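Local atomic coordinates of Phospholipase/Carboxylesterase (Haliangium ochraceum, PDB entry 4Q82), a protein that probably hydrolyses carboxylic ester bonds, including perhaps those of phospholipids, as a serine hydrolase of the alpha/beta-hydrolase fold. Residues H87-G90 against E91-D94; P109-E113 against R114-S118. All blocks are in the same frame, centred on the assembly; numbering follows the deposited sequence.

Interaction 1 of 2, residues H87-G90 against E91-D94; sequences HGIG and ENGD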
# COMPACT_ATOMS: atom_id res chain seq x y z
N HIS A 87 6.51 3.63 0.18
CA HIS A 87 7.84 3.06 0.04
C HIS A 87 8.59 2.89 1.38
O HIS A 87 8.14 3.35 2.45
CB HIS A 87 8.65 3.97 -0.90
CG HIS A 87 8.88 5.34 -0.32
ND1 HIS A 87 9.83 5.57 0.65
CD2 HIS A 87 8.27 6.53 -0.56
CE1 HIS A 87 9.80 6.85 0.99
NE2 HIS A 87 8.87 7.46 0.26
N GLY A 88 9.76 2.26 1.32
CA GLY A 88 10.57 2.08 2.50
C GLY A 88 11.56 3.22 2.74
O GLY A 88 11.72 4.11 1.91
N ILE A 89 12.26 3.16 3.87
CA ILE A 89 13.04 4.32 4.32
C ILE A 89 14.18 4.70 3.36
O ILE A 89 14.59 5.88 3.27
CB ILE A 89 13.59 4.07 5.76
CG1 ILE A 89 13.90 5.38 6.49
CG2 ILE A 89 14.78 3.11 5.73
CD1 ILE A 89 14.12 5.16 8.00
N GLY A 90 14.68 3.72 2.61
CA GLY A 90 15.77 3.98 1.68
C GLY A 90 15.36 4.92 0.56
O GLY A 90 16.20 5.55 -0.10
N GLU A 91 14.07 5.01 0.34
CA GLU A 91 13.59 5.79 -0.79
C GLU A 91 12.99 7.14 -0.36
O GLU A 91 12.39 7.83 -1.19
CB GLU A 91 12.58 4.95 -1.59
CG GLU A 91 13.24 3.81 -2.36
CD GLU A 91 13.88 2.73 -1.48
OE1 GLU A 91 13.18 2.13 -0.64
OE2 GLU A 91 15.10 2.49 -1.62
N ASN A 92 13.19 7.54 0.91
CA ASN A 92 12.79 8.88 1.37
C ASN A 92 13.45 9.96 0.49
O ASN A 92 14.59 9.79 0.03
CB ASN A 92 13.19 9.13 2.83
CG ASN A 92 12.32 8.39 3.85
OD1 ASN A 92 11.44 7.59 3.49
ND2 ASN A 92 12.59 8.63 5.13
N GLY A 93 12.75 11.06 0.26
CA GLY A 93 13.35 12.16 -0.50
C GLY A 93 12.44 13.37 -0.48
O GLY A 93 11.36 13.29 0.12
N ASP A 94 12.82 14.46 -1.16
CA ASP A 94 12.11 15.71 -0.93
C ASP A 94 10.89 15.92 -1.82
O ASP A 94 10.30 17.01 -1.81
CB ASP A 94 13.07 16.91 -1.06
CG ASP A 94 13.65 17.06 -2.46
OD1 ASP A 94 13.14 16.47 -3.43
OD2 ASP A 94 14.65 17.81 -2.59
O HOH W 1 10.67 1.28 -1.28
O HOH W 2 13.86 1.08 1.55
O HOH W 3 16.79 8.24 0.52

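Interaction 2 of 2, residues P109-E113 against R114-S118; sequences PRYIE and RDEWS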
# COMPACT_ATOMS: atom_id res chain seq x y z
N PRO A 109 5.39 0.86 -8.11
CA PRO A 109 5.91 1.79 -9.13
C PRO A 109 7.12 1.22 -9.89
O PRO A 109 7.34 1.59 -11.05
CB PRO A 109 6.29 3.04 -8.32
CG PRO A 109 6.54 2.52 -6.91
CD PRO A 109 5.47 1.45 -6.76
N ARG A 110 7.90 0.35 -9.25
CA ARG A 110 8.97 -0.35 -9.96
C ARG A 110 8.42 -1.14 -11.15
O ARG A 110 8.88 -0.97 -12.29
CB ARG A 110 9.73 -1.30 -9.02
CG ARG A 110 10.74 -2.19 -9.72
CD ARG A 110 11.19 -3.33 -8.81
NE ARG A 110 12.10 -4.24 -9.50
CZ ARG A 110 13.41 -4.07 -9.58
NH1 ARG A 110 13.99 -3.02 -9.00
NH2 ARG A 110 14.15 -4.95 -10.24
N TYR A 111 7.41 -1.97 -10.89
CA TYR A 111 6.87 -2.83 -11.95
C TYR A 111 6.16 -2.01 -12.99
O TYR A 111 6.24 -2.30 -14.19
CB TYR A 111 5.94 -3.91 -11.37
CG TYR A 111 6.74 -4.69 -10.34
CD1 TYR A 111 7.82 -5.49 -10.74
CD2 TYR A 111 6.48 -4.56 -8.98
CE1 TYR A 111 8.62 -6.15 -9.80
CE2 TYR A 111 7.26 -5.21 -8.04
CZ TYR A 111 8.32 -6.01 -8.45
OH TYR A 111 9.11 -6.63 -7.50
N ILE A 112 5.46 -0.97 -12.55
CA ILE A 112 4.80 -0.07 -13.53
C ILE A 112 5.81 0.58 -14.45
O ILE A 112 5.63 0.61 -15.68
CB ILE A 112 3.97 1.01 -12.82
CG1 ILE A 112 2.74 0.36 -12.17
CG2 ILE A 112 3.56 2.16 -13.82
CD1 ILE A 112 2.18 1.18 -11.00
N GLU A 113 6.90 1.11 -13.87
CA GLU A 113 7.88 1.81 -14.68
C GLU A 113 8.55 0.86 -15.69
O GLU A 113 8.94 1.26 -16.78
CB GLU A 113 8.93 2.48 -13.79
CG GLU A 113 9.71 3.58 -14.50
CD GLU A 113 10.95 3.06 -15.17
OE1 GLU A 113 11.41 1.96 -14.76
OE2 GLU A 113 11.45 3.73 -16.09
N ARG A 114 8.67 -0.41 -15.31
CA ARG A 114 9.34 -1.41 -16.13
C ARG A 114 8.43 -2.15 -17.10
O ARG A 114 8.84 -3.14 -17.70
CB ARG A 114 10.01 -2.45 -15.22
CG ARG A 114 11.16 -1.85 -14.46
CD ARG A 114 11.78 -2.86 -13.53
NE ARG A 114 12.76 -2.20 -12.67
CZ ARG A 114 14.06 -2.51 -12.64
NH1 ARG A 114 14.52 -3.48 -13.42
NH2 ARG A 114 14.87 -1.85 -11.83
N ASP A 115 7.19 -1.68 -17.23
CA ASP A 115 6.17 -2.35 -18.06
C ASP A 115 5.91 -3.80 -17.64
O ASP A 115 5.58 -4.64 -18.48
CB ASP A 115 6.56 -2.30 -19.54
CG ASP A 115 6.63 -0.90 -20.07
OD1 ASP A 115 5.89 -0.02 -19.55
OD2 ASP A 115 7.41 -0.66 -21.02
N GLU A 116 6.03 -4.07 -16.34
CA GLU A 116 5.80 -5.39 -15.78
C GLU A 116 4.54 -5.42 -14.93
O GLU A 116 4.32 -6.36 -14.16
CB GLU A 116 7.02 -5.85 -14.95
CG GLU A 116 8.31 -5.95 -15.78
CD GLU A 116 9.56 -6.19 -14.92
OE1 GLU A 116 9.45 -6.21 -13.69
OE2 GLU A 116 10.66 -6.40 -15.48
N TRP A 117 3.71 -4.40 -15.07
CA TRP A 117 2.45 -4.29 -14.34
C TRP A 117 1.29 -4.55 -15.30
O TRP A 117 1.02 -3.74 -16.18
CB TRP A 117 2.35 -2.89 -13.72
CG TRP A 117 1.14 -2.61 -12.86
CD1 TRP A 117 -0.06 -2.06 -13.28
CD2 TRP A 117 1.02 -2.83 -11.45
NE1 TRP A 117 -0.90 -1.92 -12.19
CE2 TRP A 117 -0.26 -2.39 -11.07
CE3 TRP A 117 1.89 -3.35 -10.47
CZ2 TRP A 117 -0.70 -2.46 -9.74
CZ3 TRP A 117 1.45 -3.42 -9.15
CH2 TRP A 117 0.16 -2.97 -8.80
N SER A 118 0.63 -5.70 -15.17
CA SER A 118 -0.41 -6.09 -16.13
C SER A 118 -1.47 -5.01 -16.38
O SER A 118 -1.96 -4.40 -15.44
CB SER A 118 -1.11 -7.37 -15.66
OG SER A 118 -2.21 -7.64 -16.50
O HOH W 4 11.52 -6.08 -11.74

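Interaction 1 of 2, residues H87-G90 against E91-D94
E91 lies over one face of the H87 imidazole and N92 meets its edge. E91 CB is 3.6 Å from H87 ND1, and the E91 carbonyl oxygen stands above the same face, offset toward the rim. At the edge, in the ring plane, N92 OD1 comes to 3.1 Å from H87 CE1, the polarised C-H between the two nitrogens; the amide plane is turned 73° from the ring. A chi1 of 65° holds the H87 ring between its backbone N and carbonyl carbon, where ND1 can give a bond of 2.7 Å to G88 O almost within the ring plane, while NE2 receives the backbone N-H of H130. Histidine suits the place, with one nitrogen to give and one to receive. G88 O also accepts E91 N at 3.0 Å, from the opposite face of its carbonyl plane. Next along the chain, N92 N binds I89 O at 3.2 Å, and these two bonds wind the backbone into a tight 3-10-like turn. Bent back at chi2 (66°), the E91 chain brings its carboxylate beside G90; a beta carbon on G90 would collide with OE2, so glycine fits. One water links E91 OE1 to G90 N, and a second, on G88 N, lies within bonding distance of the same oxygen. The N92 amide nitrogen is bound by G132 O and G134 O, which fixes the rotation that presents OD1 to H87. The HGIG sequence lies where this fold commonly builds its oxyanion hole; consistent with that, I89 N binds an oxygen of the sulfonylated serine at position 165. The turn joins the end of strand 80-86 to helix 97-100, and the loop following strand 124-128 braces it through Q129 and H130.

Interaction 2 of 2, residues P109-E113 against R114-S118
E116 N reaches back to Y111 O at 2.8 Å and D115 N to I112 O at 3.2 Å, closing the last turn of helix 107-113. R114 N keeps a helical bond to R110 O. Farther out, one water accepts from R110 NE and donates to E116 OE1, an oxygen that also sits at the edge of the Y111 ring, 3.4 Å from CD1. Both arginine chains run extended from CG to NE, and their guanidinium groups lie flat on each other, centres 3.5 Å apart and planes 20° apart. A105 O takes R110 NH1, and the nearby E116 carboxylate probably eases the meeting of like charges. With an alanine at R110, the R114 guanidinium would probably lose its stacking surface and be set free to turn, and the water bridge to E116 would be lost. On the buried side, I112, running alongside W117, sets CG1 over the face of its five-membered ring, a CH-pi contact 3.7 Å from the centroid; Y70 and Y269 meet the tryptophan edge-to-face. A positive phi (58°), most often glycine's but tolerated by aspartate, makes D115, bonded through OD1 to S50 OG, the C-prime residue of the Schellman motif that ends this helix.

How the interactions relate
Interactions 1 and 2 follow in series along the chain, their centres 19 Å apart and their nearest atoms about 7 Å apart, without touching. Both belong to the connection from strand 80-86 to its parallel neighbour 124-128: interaction 1 opens it just past the first strand, while interaction 2 ends helix 107-113 and turns the chain toward the second. The two strands link them indirectly. P109 packs on F85 and W117 on M83, both of strand 80-86, the strand that runs into H87; I112 and W117 also pack on V125 of strand 124-128. Residues 87-94 adjoin the modified serine at position 165, probably the nucleophile, whereas residues 109-118 pack on these two strands.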